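Local coordinates for putative immunoglobulin-blocking virulence protein (Mycoplasma mycoides subsp. capri, PDB 7ADK) that probably binds or blocks host immunoglobulins, a virulence activity that would help the mycoplasma evade antibodies, at residues 158-167 and 521-529; 650-661 and 696-707. All coordinates share one frame; numbering follows the deposited sequence.

Contact 1 (158-167 and 521-529); sequences RKISNPTKPY and ALRNTTWIN
The edge of the Trp527 indole meets Tyr167: CE2 of the phenol ring comes to 3.9 Å from Trp527 NE1, near the indole plane. The two side chains run at a slant to each other, while one face of the indole carries CA of Asn529 from its own segment. Asp347 ties the aromatic pair together at its polar ends, since its OD2 is hydrogen-bonded to both Tyr167 OH and Trp527 NE1. At the far end of the contact lies the guanidinium of Arg523. Its NH1 donates from the edge to Lys159 O at 3.0 Å, with the oxygen in the guanidinium plane but the donor well above the carbonyl plane. A bend at chi3 (-76°) in the arginine chain turns its tip to the carbonyl of Lys159, the residue with positive phi in the Schellman motif that ends helix 153-157.

Between these ends, the amide nitrogen of Asn162 bridges two backbone carbonyls. ND2 donates to Thr526 O across the contact at 3.2 Å, meeting a lone pair of that oxygen in the carbonyl plane, and to Lys165 O in its own segment at 2.8 Å; both acceptors lie close to the amide plane. ND2 is thus held by two bonds, one to each segment, which fixes the rotation of the amide. The ring of Pro163 rests on the backbone of the type I turn Leu522-Thr525, its CG 3.8 Å from Asn524 CA. Beside it, the hydroxyls Thr164 OG1 and Thr526 OG1 are hydrogen-bonded at 2.8 Å, the side chains crossing almost at right angles.

Two loops are joined here without strand pairing. Helix 567-579 packs on Ile160 and supplies Glu567 and Asp571 as salt-bridge partners of Arg158, helix 339-351 lies against Lys165 and Tyr167, and strand 502-506 backs segment 521-529.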
loop_
_atom_site.group_PDB
_atom_site.type_symbol
_atom_site.label_atom_id
_atom_site.label_comp_id
_atom_site.label_asym_id
_atom_site.label_seq_id
_atom_site.Cartn_x
_atom_site.Cartn_y
_atom_site.Cartn_z
ATOM N N ARG A 158 -29.558 -19.960 27.339
ATOM C CA ARG A 158 -28.505 -18.932 27.194
ATOM C C ARG A 158 -28.742 -17.936 26.046
ATOM O O ARG A 158 -27.895 -17.082 25.799
ATOM C CB ARG A 158 -27.123 -19.593 27.037
ATOM C CG ARG A 158 -26.671 -20.477 28.201
ATOM C CD ARG A 158 -26.629 -19.778 29.558
ATOM N NE ARG A 158 -25.680 -18.656 29.604
ATOM C CZ ARG A 158 -25.497 -17.848 30.628
ATOM N NH1 ARG A 158 -26.126 -17.969 31.741
ATOM N NH2 ARG A 158 -24.668 -16.872 30.581
ATOM N N LYS A 159 -29.851 -18.055 25.307
ATOM C CA LYS A 159 -30.193 -17.233 24.130
ATOM C C LYS A 159 -29.048 -17.181 23.109
ATOM O O LYS A 159 -28.571 -16.121 22.709
ATOM C CB LYS A 159 -30.739 -15.853 24.554
ATOM C CG LYS A 159 -31.941 -15.968 25.510
ATOM C CD LYS A 159 -32.764 -14.681 25.594
ATOM C CE LYS A 159 -33.648 -14.443 24.368
ATOM N NZ LYS A 159 -34.779 -15.383 24.285
ATOM N N ILE A 160 -28.567 -18.371 22.765
ATOM C CA ILE A 160 -27.353 -18.616 21.978
ATOM C C ILE A 160 -27.661 -19.460 20.723
ATOM O O ILE A 160 -26.927 -19.401 19.744
ATOM C CB ILE A 160 -26.285 -19.214 22.926
ATOM C CG1 ILE A 160 -24.884 -19.241 22.314
ATOM C CG2 ILE A 160 -26.707 -20.605 23.415
ATOM C CD1 ILE A 160 -23.882 -20.038 23.151
ATOM N N SER A 161 -28.773 -20.197 20.703
ATOM C CA SER A 161 -29.382 -20.799 19.506
ATOM C C SER A 161 -29.963 -19.738 18.567
ATOM O O SER A 161 -29.980 -18.548 18.882
ATOM C CB SER A 161 -30.475 -21.802 19.913
ATOM O OG SER A 161 -31.479 -21.195 20.700
ATOM N N ASN A 162 -30.443 -20.145 17.386
ATOM C CA ASN A 162 -31.075 -19.214 16.449
ATOM C C ASN A 162 -32.412 -18.692 17.028
ATOM O O ASN A 162 -33.216 -19.489 17.511
ATOM C CB ASN A 162 -31.230 -19.887 15.072
ATOM C CG ASN A 162 -31.280 -18.871 13.938
ATOM O OD1 ASN A 162 -30.411 -18.035 13.792
ATOM N ND2 ASN A 162 -32.297 -18.851 13.125
ATOM N N PRO A 163 -32.680 -17.377 16.980
ATOM C CA PRO A 163 -33.684 -16.722 17.825
ATOM C C PRO A 163 -35.153 -17.016 17.504
ATOM O O PRO A 163 -36.024 -16.715 18.316
ATOM C CB PRO A 163 -33.399 -15.220 17.671
ATOM C CG PRO A 163 -32.745 -15.118 16.300
ATOM C CD PRO A 163 -31.898 -16.371 16.282
ATOM N N THR A 164 -35.456 -17.558 16.329
ATOM C CA THR A 164 -36.830 -17.627 15.786
ATOM C C THR A 164 -37.197 -18.969 15.144
ATOM O O THR A 164 -38.369 -19.330 15.108
ATOM C CB THR A 164 -37.015 -16.534 14.734
ATOM O OG1 THR A 164 -36.032 -16.700 13.754
ATOM C CG2 THR A 164 -36.897 -15.126 15.298
ATOM N N LYS A 165 -36.210 -19.710 14.633
ATOM C CA LYS A 165 -36.364 -20.928 13.821
ATOM C C LYS A 165 -35.014 -21.653 13.733
ATOM O O LYS A 165 -34.031 -20.999 13.399
ATOM C CB LYS A 165 -36.858 -20.475 12.432
ATOM C CG LYS A 165 -36.853 -21.542 11.334
ATOM C CD LYS A 165 -37.518 -20.962 10.078
ATOM C CE LYS A 165 -37.376 -21.898 8.874
ATOM N NZ LYS A 165 -38.118 -21.385 7.702
ATOM N N PRO A 166 -34.905 -22.958 14.005
ATOM C CA PRO A 166 -33.655 -23.689 13.854
ATOM C C PRO A 166 -33.299 -23.871 12.374
ATOM O O PRO A 166 -34.028 -24.500 11.608
ATOM C CB PRO A 166 -33.873 -25.018 14.580
ATOM C CG PRO A 166 -35.378 -25.232 14.482
ATOM C CD PRO A 166 -35.951 -23.819 14.518
ATOM N N TYR A 167 -32.149 -23.349 11.965
ATOM C CA TYR A 167 -31.634 -23.526 10.604
ATOM C C TYR A 167 -31.234 -24.992 10.336
ATOM O O TYR A 167 -30.779 -25.677 11.251
ATOM C CB TYR A 167 -30.457 -22.569 10.418
ATOM C CG TYR A 167 -29.922 -22.453 9.003
ATOM C CD1 TYR A 167 -28.938 -23.340 8.525
ATOM C CD2 TYR A 167 -30.388 -21.420 8.177
ATOM C CE1 TYR A 167 -28.449 -23.209 7.213
ATOM C CE2 TYR A 167 -29.898 -21.284 6.867
ATOM C CZ TYR A 167 -28.923 -22.175 6.383
ATOM O OH TYR A 167 -28.442 -22.040 5.122
ATOM N N ALA A 521 -23.282 -9.301 18.780
ATOM C CA ALA A 521 -24.032 -8.306 18.007
ATOM C C ALA A 521 -25.114 -8.892 17.086
ATOM O O ALA A 521 -25.920 -8.137 16.556
ATOM C CB ALA A 521 -23.052 -7.459 17.197
ATOM N N LEU A 522 -25.167 -10.209 16.903
ATOM C CA LEU A 522 -26.108 -10.875 16.006
ATOM C C LEU A 522 -27.173 -11.685 16.761
ATOM O O LEU A 522 -27.874 -12.474 16.133
ATOM C CB LEU A 522 -25.303 -11.749 15.031
ATOM C CG LEU A 522 -24.192 -11.026 14.247
ATOM C CD1 LEU A 522 -23.389 -12.047 13.449
ATOM C CD2 LEU A 522 -24.769 -9.993 13.295
ATOM N N ARG A 523 -27.300 -11.539 18.088
ATOM C CA ARG A 523 -28.027 -12.488 18.956
ATOM C C ARG A 523 -29.470 -12.752 18.515
ATOM O O ARG A 523 -29.906 -13.895 18.500
ATOM C CB ARG A 523 -27.962 -11.998 20.416
ATOM C CG ARG A 523 -28.320 -13.119 21.393
ATOM C CD ARG A 523 -28.653 -12.623 22.803
ATOM N NE ARG A 523 -27.481 -12.230 23.591
ATOM C CZ ARG A 523 -26.634 -13.018 24.213
ATOM N NH1 ARG A 523 -26.603 -14.301 24.053
ATOM N NH2 ARG A 523 -25.784 -12.502 25.041
ATOM N N ASN A 524 -30.178 -11.707 18.108
ATOM C CA ASN A 524 -31.572 -11.739 17.644
ATOM C C ASN A 524 -31.717 -11.279 16.175
ATOM O O ASN A 524 -32.717 -10.698 15.752
ATOM C CB ASN A 524 -32.511 -11.092 18.668
ATOM C CG ASN A 524 -31.885 -9.905 19.339
ATOM O OD1 ASN A 524 -31.586 -8.910 18.703
ATOM N ND2 ASN A 524 -31.575 -10.009 20.602
ATOM N N THR A 525 -30.707 -11.617 15.368
ATOM C CA THR A 525 -30.777 -11.643 13.901
ATOM C C THR A 525 -31.042 -13.066 13.437
ATOM O O THR A 525 -30.276 -13.959 13.776
ATOM C CB THR A 525 -29.474 -11.130 13.283
ATOM O OG1 THR A 525 -29.332 -9.765 13.572
ATOM C CG2 THR A 525 -29.422 -11.265 11.770
ATOM N N THR A 526 -32.105 -13.285 12.662
ATOM C CA THR A 526 -32.531 -14.635 12.249
ATOM C C THR A 526 -31.662 -15.243 11.140
ATOM O O THR A 526 -31.464 -16.453 11.136
ATOM C CB THR A 526 -33.997 -14.587 11.806
ATOM O OG1 THR A 526 -34.828 -14.335 12.902
ATOM C CG2 THR A 526 -34.532 -15.847 11.137
ATOM N N TRP A 527 -31.155 -14.429 10.201
ATOM C CA TRP A 527 -30.329 -14.879 9.069
ATOM C C TRP A 527 -29.423 -13.752 8.565
ATOM O O TRP A 527 -29.906 -12.682 8.201
ATOM C CB TRP A 527 -31.241 -15.436 7.952
ATOM C CG TRP A 527 -30.585 -16.080 6.765
ATOM C CD1 TRP A 527 -30.146 -17.358 6.711
ATOM C CD2 TRP A 527 -30.339 -15.530 5.435
ATOM N NE1 TRP A 527 -29.653 -17.635 5.451
ATOM C CE2 TRP A 527 -29.756 -16.545 4.625
ATOM C CE3 TRP A 527 -30.575 -14.286 4.814
ATOM C CZ2 TRP A 527 -29.426 -16.343 3.282
ATOM C CZ3 TRP A 527 -30.257 -14.079 3.464
ATOM C CH2 TRP A 527 -29.691 -15.101 2.692
ATOM N N ILE A 528 -28.108 -13.965 8.563
ATOM C CA ILE A 528 -27.131 -13.017 8.017
ATOM C C ILE A 528 -26.829 -13.460 6.585
ATOM O O ILE A 528 -26.563 -14.637 6.343
ATOM C CB ILE A 528 -25.828 -12.921 8.856
ATOM C CG1 ILE A 528 -26.053 -12.744 10.367
ATOM C CG2 ILE A 528 -24.975 -11.739 8.366
ATOM C CD1 ILE A 528 -26.179 -14.037 11.149
ATOM N N ASN A 529 -26.897 -12.545 5.626
ATOM C CA ASN A 529 -26.764 -12.854 4.213
ATOM C C ASN A 529 -25.343 -13.312 3.872
ATOM O O ASN A 529 -24.359 -12.590 4.055
ATOM C CB ASN A 529 -27.196 -11.661 3.362
ATOM C CG ASN A 529 -27.280 -11.978 1.888
ATOM O OD1 ASN A 529 -27.350 -13.121 1.472
ATOM N ND2 ASN A 529 -27.266 -10.972 1.062
#

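Contact 2 (650-661 and 696-707); sequences FEISSDELNEAN and LSDEGRRNLDKY
Tyr707 receives Phe650 over one face of its ring, with Phe650 CE2 3.4 Å from Tyr707 CE1. The rings are tilted by 34°, neither stacked flat nor perpendicular, and their centroids lie 5.0 Å apart. Tyr707 belongs to the helix of a beta-alpha-beta crossover, which connects the parallel strands 688-690 and 720-722 and packs against the neighbouring edge strand 650-652 and the loop that follows it. Ile652 CD1 approaches the phenol end of the tyrosine from the same strand. The carboxylates of Glu656 and Glu659 also lie near this ring; the extended Glu659 chain, with CG anti to N (chi1 168°), reaches the phenol from the opposing direction.

One turn earlier in the helix, Asn703 binds the loop through a single nitrogen. Its ND2 donates almost straight to Glu656 O at 2.8 Å, an acceptor lying in the amide plane, and along a more bent path to Glu659 O at 2.9 Å, which is tilted out of that plane. This double grip holds the 656-659 bend against the helix. At the same bend Gly700 CA makes a CA-H...O contact with Glu656 O, and CD1 of Leu657 packs on Leu696 CD2 at 4.0 Å.

Farther out, bonds to neighbouring segments position several of these groups: Tyr707 OH is hydrogen-bonded to Lys618 O, Glu659 OE2 to Leu620 N, and Ser654 OG to Thr694 O. The helix start is capped by Ser697, whose OG accepts a weak bond from Gly700 N. One turn before Asn703, Glu699 OE1 accepts a hydrogen bond from Asn661 ND2 at 2.8 Å, the donor approaching from above the carboxylate plane (61° out of it) while the oxygen stays close to the Asn661 amide plane.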
loop_
_atom_site.group_PDB
_atom_site.type_symbol
_atom_site.label_atom_id
_atom_site.label_comp_id
_atom_site.label_asym_id
_atom_site.label_seq_id
_atom_site.Cartn_x
_atom_site.Cartn_y
_atom_site.Cartn_z
ATOM N N PHE A 650 5.057 -6.290 27.650
ATOM C CA PHE A 650 3.848 -7.060 27.906
ATOM C C PHE A 650 3.826 -7.484 29.377
ATOM O O PHE A 650 4.469 -8.452 29.767
ATOM C CB PHE A 650 3.767 -8.238 26.929
ATOM C CG PHE A 650 2.603 -9.169 27.190
ATOM C CD1 PHE A 650 1.288 -8.679 27.141
ATOM C CD2 PHE A 650 2.833 -10.514 27.516
ATOM C CE1 PHE A 650 0.213 -9.531 27.427
ATOM C CE2 PHE A 650 1.761 -11.364 27.800
ATOM C CZ PHE A 650 0.451 -10.870 27.757
ATOM N N GLU A 651 3.110 -6.741 30.209
ATOM C CA GLU A 651 2.928 -7.057 31.621
ATOM C C GLU A 651 1.979 -8.243 31.776
ATOM O O GLU A 651 0.868 -8.243 31.239
ATOM C CB GLU A 651 2.449 -5.805 32.376
ATOM C CG GLU A 651 2.641 -5.850 33.896
ATOM C CD GLU A 651 1.577 -6.627 34.673
ATOM O OE1 GLU A 651 0.442 -6.808 34.185
ATOM O OE2 GLU A 651 1.862 -7.035 35.817
ATOM N N ILE A 652 2.411 -9.283 32.487
ATOM C CA ILE A 652 1.576 -10.439 32.810
ATOM C C ILE A 652 1.865 -10.935 34.233
ATOM O O ILE A 652 3.018 -11.026 34.644
ATOM C CB ILE A 652 1.669 -11.507 31.691
ATOM C CG1 ILE A 652 0.673 -12.657 31.908
ATOM C CG2 ILE A 652 3.077 -12.064 31.504
ATOM C CD1 ILE A 652 0.328 -13.425 30.641
ATOM N N SER A 653 0.810 -11.253 34.984
ATOM C CA SER A 653 0.898 -11.922 36.284
ATOM C C SER A 653 1.501 -13.332 36.142
ATOM O O SER A 653 1.669 -13.858 35.044
ATOM C CB SER A 653 -0.493 -11.946 36.934
ATOM O OG SER A 653 -0.464 -12.395 38.268
ATOM N N SER A 654 1.712 -14.063 37.231
ATOM C CA SER A 654 1.983 -15.506 37.178
ATOM C C SER A 654 0.678 -16.334 37.028
ATOM O O SER A 654 0.438 -17.286 37.763
ATOM C CB SER A 654 2.865 -15.898 38.367
ATOM O OG SER A 654 3.646 -17.025 38.061
ATOM N N ASP A 655 -0.193 -15.980 36.078
ATOM C CA ASP A 655 -1.309 -16.818 35.590
ATOM C C ASP A 655 -0.878 -17.764 34.452
ATOM O O ASP A 655 -1.664 -18.565 33.960
ATOM C CB ASP A 655 -2.512 -15.966 35.127
ATOM C CG ASP A 655 -2.352 -15.332 33.742
ATOM O OD1 ASP A 655 -1.220 -14.959 33.407
ATOM O OD2 ASP A 655 -3.346 -15.198 32.989
ATOM N N GLU A 656 0.368 -17.689 33.998
ATOM C CA GLU A 656 0.874 -18.466 32.870
ATOM C C GLU A 656 0.861 -19.967 33.124
ATOM O O GLU A 656 0.832 -20.732 32.175
ATOM C CB GLU A 656 2.281 -17.995 32.491
ATOM C CG GLU A 656 2.284 -16.530 32.057
ATOM C CD GLU A 656 3.535 -16.162 31.270
ATOM O OE1 GLU A 656 4.591 -15.935 31.891
ATOM O OE2 GLU A 656 3.460 -16.109 30.027
ATOM N N LEU A 657 0.806 -20.404 34.383
ATOM C CA LEU A 657 0.579 -21.800 34.772
ATOM C C LEU A 657 -0.783 -22.323 34.281
ATOM O O LEU A 657 -0.960 -23.522 34.072
ATOM C CB LEU A 657 0.621 -21.911 36.304
ATOM C CG LEU A 657 1.982 -21.656 36.972
ATOM C CD1 LEU A 657 2.328 -20.182 37.136
ATOM C CD2 LEU A 657 1.960 -22.259 38.371
ATOM N N ASN A 658 -1.739 -21.413 34.095
ATOM C CA ASN A 658 -3.139 -21.663 33.785
ATOM C C ASN A 658 -3.699 -20.742 32.677
ATOM O O ASN A 658 -4.907 -20.545 32.584
ATOM C CB ASN A 658 -3.951 -21.642 35.091
ATOM C CG ASN A 658 -3.910 -20.311 35.810
ATOM O OD1 ASN A 658 -3.062 -20.052 36.648
ATOM N ND2 ASN A 658 -4.844 -19.450 35.536
ATOM N N GLU A 659 -2.858 -20.209 31.786
ATOM C CA GLU A 659 -3.338 -19.878 30.444
ATOM C C GLU A 659 -3.669 -21.199 29.724
ATOM O O GLU A 659 -2.854 -22.124 29.717
ATOM C CB GLU A 659 -2.330 -19.048 29.632
ATOM C CG GLU A 659 -2.795 -19.032 28.161
ATOM C CD GLU A 659 -2.044 -18.120 27.203
ATOM O OE1 GLU A 659 -0.828 -17.924 27.368
ATOM O OE2 GLU A 659 -2.686 -17.652 26.242
ATOM N N ALA A 660 -4.832 -21.275 29.081
ATOM C CA ALA A 660 -5.208 -22.450 28.330
ATOM C C ALA A 660 -4.280 -22.606 27.100
ATOM O O ALA A 660 -4.145 -21.707 26.267
ATOM C CB ALA A 660 -6.699 -22.381 28.051
ATOM N N ASN A 661 -3.581 -23.741 27.054
ATOM C CA ASN A 661 -2.302 -23.958 26.374
ATOM C C ASN A 661 -2.386 -24.434 24.909
ATOM O O ASN A 661 -1.996 -23.718 23.986
ATOM C CB ASN A 661 -1.449 -24.905 27.255
ATOM C CG ASN A 661 -2.093 -26.227 27.676
ATOM O OD1 ASN A 661 -3.234 -26.546 27.375
ATOM N ND2 ASN A 661 -1.379 -27.062 28.370
ATOM N N LEU A 696 6.778 -20.534 38.232
ATOM C CA LEU A 696 6.171 -21.220 37.080
ATOM C C LEU A 696 6.200 -22.747 37.230
ATOM O O LEU A 696 7.192 -23.319 37.677
ATOM C CB LEU A 696 6.868 -20.828 35.768
ATOM C CG LEU A 696 6.903 -19.331 35.456
ATOM C CD1 LEU A 696 7.709 -19.145 34.181
ATOM C CD2 LEU A 696 5.516 -18.747 35.236
ATOM N N SER A 697 5.130 -23.398 36.780
ATOM C CA SER A 697 5.057 -24.850 36.577
ATOM C C SER A 697 5.548 -25.255 35.180
ATOM O O SER A 697 5.908 -24.405 34.368
ATOM C CB SER A 697 3.613 -25.310 36.778
ATOM O OG SER A 697 2.773 -24.797 35.763
ATOM N N ASP A 698 5.512 -26.552 34.871
ATOM C CA ASP A 698 5.797 -27.122 33.552
ATOM C C ASP A 698 4.948 -26.485 32.429
ATOM O O ASP A 698 5.498 -26.011 31.441
ATOM C CB ASP A 698 5.593 -28.637 33.648
ATOM C CG ASP A 698 5.968 -29.426 32.392
ATOM O OD1 ASP A 698 6.825 -28.984 31.610
ATOM O OD2 ASP A 698 5.404 -30.505 32.184
ATOM N N GLU A 699 3.622 -26.352 32.576
ATOM C CA GLU A 699 2.807 -25.616 31.591
ATOM C C GLU A 699 3.020 -24.100 31.648
ATOM O O GLU A 699 2.867 -23.424 30.636
ATOM C CB GLU A 699 1.325 -25.976 31.708
ATOM C CG GLU A 699 1.032 -27.419 31.279
ATOM C CD GLU A 699 1.585 -27.782 29.893
ATOM O OE1 GLU A 699 1.362 -27.027 28.922
ATOM O OE2 GLU A 699 2.221 -28.840 29.754
ATOM N N GLY A 700 3.477 -23.564 32.779
ATOM C CA GLY A 700 3.966 -22.192 32.889
ATOM C C GLY A 700 5.162 -21.913 31.983
ATOM O O GLY A 700 5.174 -20.896 31.289
ATOM N N ARG A 701 6.125 -22.847 31.915
ATOM C CA ARG A 701 7.239 -22.812 30.954
ATOM C C ARG A 701 6.696 -22.849 29.522
ATOM O O ARG A 701 6.977 -21.951 28.731
ATOM C CB ARG A 701 8.215 -23.985 31.167
ATOM C CG ARG A 701 8.900 -24.099 32.538
ATOM C CD ARG A 701 9.989 -23.051 32.798
ATOM N NE ARG A 701 10.831 -23.436 33.949
ATOM C CZ ARG A 701 12.126 -23.232 34.096
ATOM N NH1 ARG A 701 12.760 -23.757 35.092
ATOM N NH2 ARG A 701 12.831 -22.534 33.269
ATOM N N ARG A 702 5.862 -23.848 29.199
ATOM C CA ARG A 702 5.311 -24.041 27.846
ATOM C C ARG A 702 4.512 -22.837 27.357
ATOM O O ARG A 702 4.646 -22.472 26.198
ATOM C CB ARG A 702 4.459 -25.313 27.754
ATOM C CG ARG A 702 5.198 -26.618 28.034
ATOM C CD ARG A 702 6.418 -26.851 27.184
ATOM N NE ARG A 702 7.017 -28.153 27.435
ATOM C CZ ARG A 702 8.150 -28.450 28.002
ATOM N NH1 ARG A 702 8.448 -29.681 28.176
ATOM N NH2 ARG A 702 8.991 -27.567 28.401
ATOM N N ASN A 703 3.734 -22.174 28.209
ATOM C CA ASN A 703 2.988 -20.967 27.833
ATOM C C ASN A 703 3.880 -19.732 27.594
ATOM O O ASN A 703 3.627 -18.957 26.672
ATOM C CB ASN A 703 1.901 -20.696 28.891
ATOM C CG ASN A 703 0.687 -21.592 28.740
ATOM O OD1 ASN A 703 0.319 -22.007 27.654
ATOM N ND2 ASN A 703 -0.001 -21.887 29.804
ATOM N N LEU A 704 4.943 -19.569 28.388
ATOM C CA LEU A 704 5.896 -18.477 28.206
ATOM C C LEU A 704 6.603 -18.578 26.852
ATOM O O LEU A 704 6.775 -17.555 26.192
ATOM C CB LEU A 704 6.879 -18.449 29.388
ATOM C CG LEU A 704 7.933 -17.332 29.337
ATOM C CD1 LEU A 704 7.337 -15.935 29.328
ATOM C CD2 LEU A 704 8.822 -17.448 30.565
ATOM N N ASP A 705 6.941 -19.795 26.398
ATOM C CA ASP A 705 7.560 -20.011 25.085
ATOM C C ASP A 705 6.722 -19.447 23.936
ATOM O O ASP A 705 7.244 -18.758 23.060
ATOM C CB ASP A 705 7.807 -21.502 24.831
ATOM C CG ASP A 705 8.766 -22.179 25.809
ATOM O OD1 ASP A 705 9.394 -21.497 26.647
ATOM O OD2 ASP A 705 8.940 -23.410 25.689
ATOM N N LYS A 706 5.404 -19.650 23.981
ATOM C CA LYS A 706 4.498 -19.290 22.886
ATOM C C LYS A 706 4.428 -17.791 22.637
ATOM O O LYS A 706 4.405 -17.396 21.480
ATOM C CB LYS A 706 3.095 -19.859 23.116
ATOM C CG LYS A 706 3.012 -21.358 23.422
ATOM C CD LYS A 706 4.006 -22.236 22.648
ATOM C CE LYS A 706 3.823 -23.717 22.970
ATOM N NZ LYS A 706 2.568 -24.262 22.429
ATOM N N TYR A 707 4.440 -16.948 23.670
ATOM C CA TYR A 707 4.487 -15.496 23.477
ATOM C C TYR A 707 5.773 -15.015 22.791
ATOM O O TYR A 707 5.732 -14.005 22.107
ATOM C CB TYR A 707 4.330 -14.747 24.798
ATOM C CG TYR A 707 2.973 -14.793 25.461
ATOM C CD1 TYR A 707 1.970 -13.867 25.118
ATOM C CD2 TYR A 707 2.748 -15.714 26.491
ATOM C CE1 TYR A 707 0.740 -13.879 25.798
ATOM C CE2 TYR A 707 1.526 -15.718 27.178
ATOM C CZ TYR A 707 0.523 -14.805 26.836
ATOM O OH TYR A 707 -0.628 -14.803 27.540
#

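In the fold
Contact 1 closes before contact 2 opens along the chain, and the two do not touch: their centres are 36 Å apart and their nearest atoms about 18 Å. They share no helix or strand. The five-stranded parallel sheet runs from strand 516-517, just before segment 521-529, to strand 676-679, between the two segments of contact 2; its strands 640-643 and 676-679 come on either side of strand 650-652 in the chain. Contact 1 joins residues more than 350 positions apart, bringing an early loop onto the later part of the chain, whereas contact 2 is local and packs a crossover helix beside the small three-stranded sheet near the C-terminus.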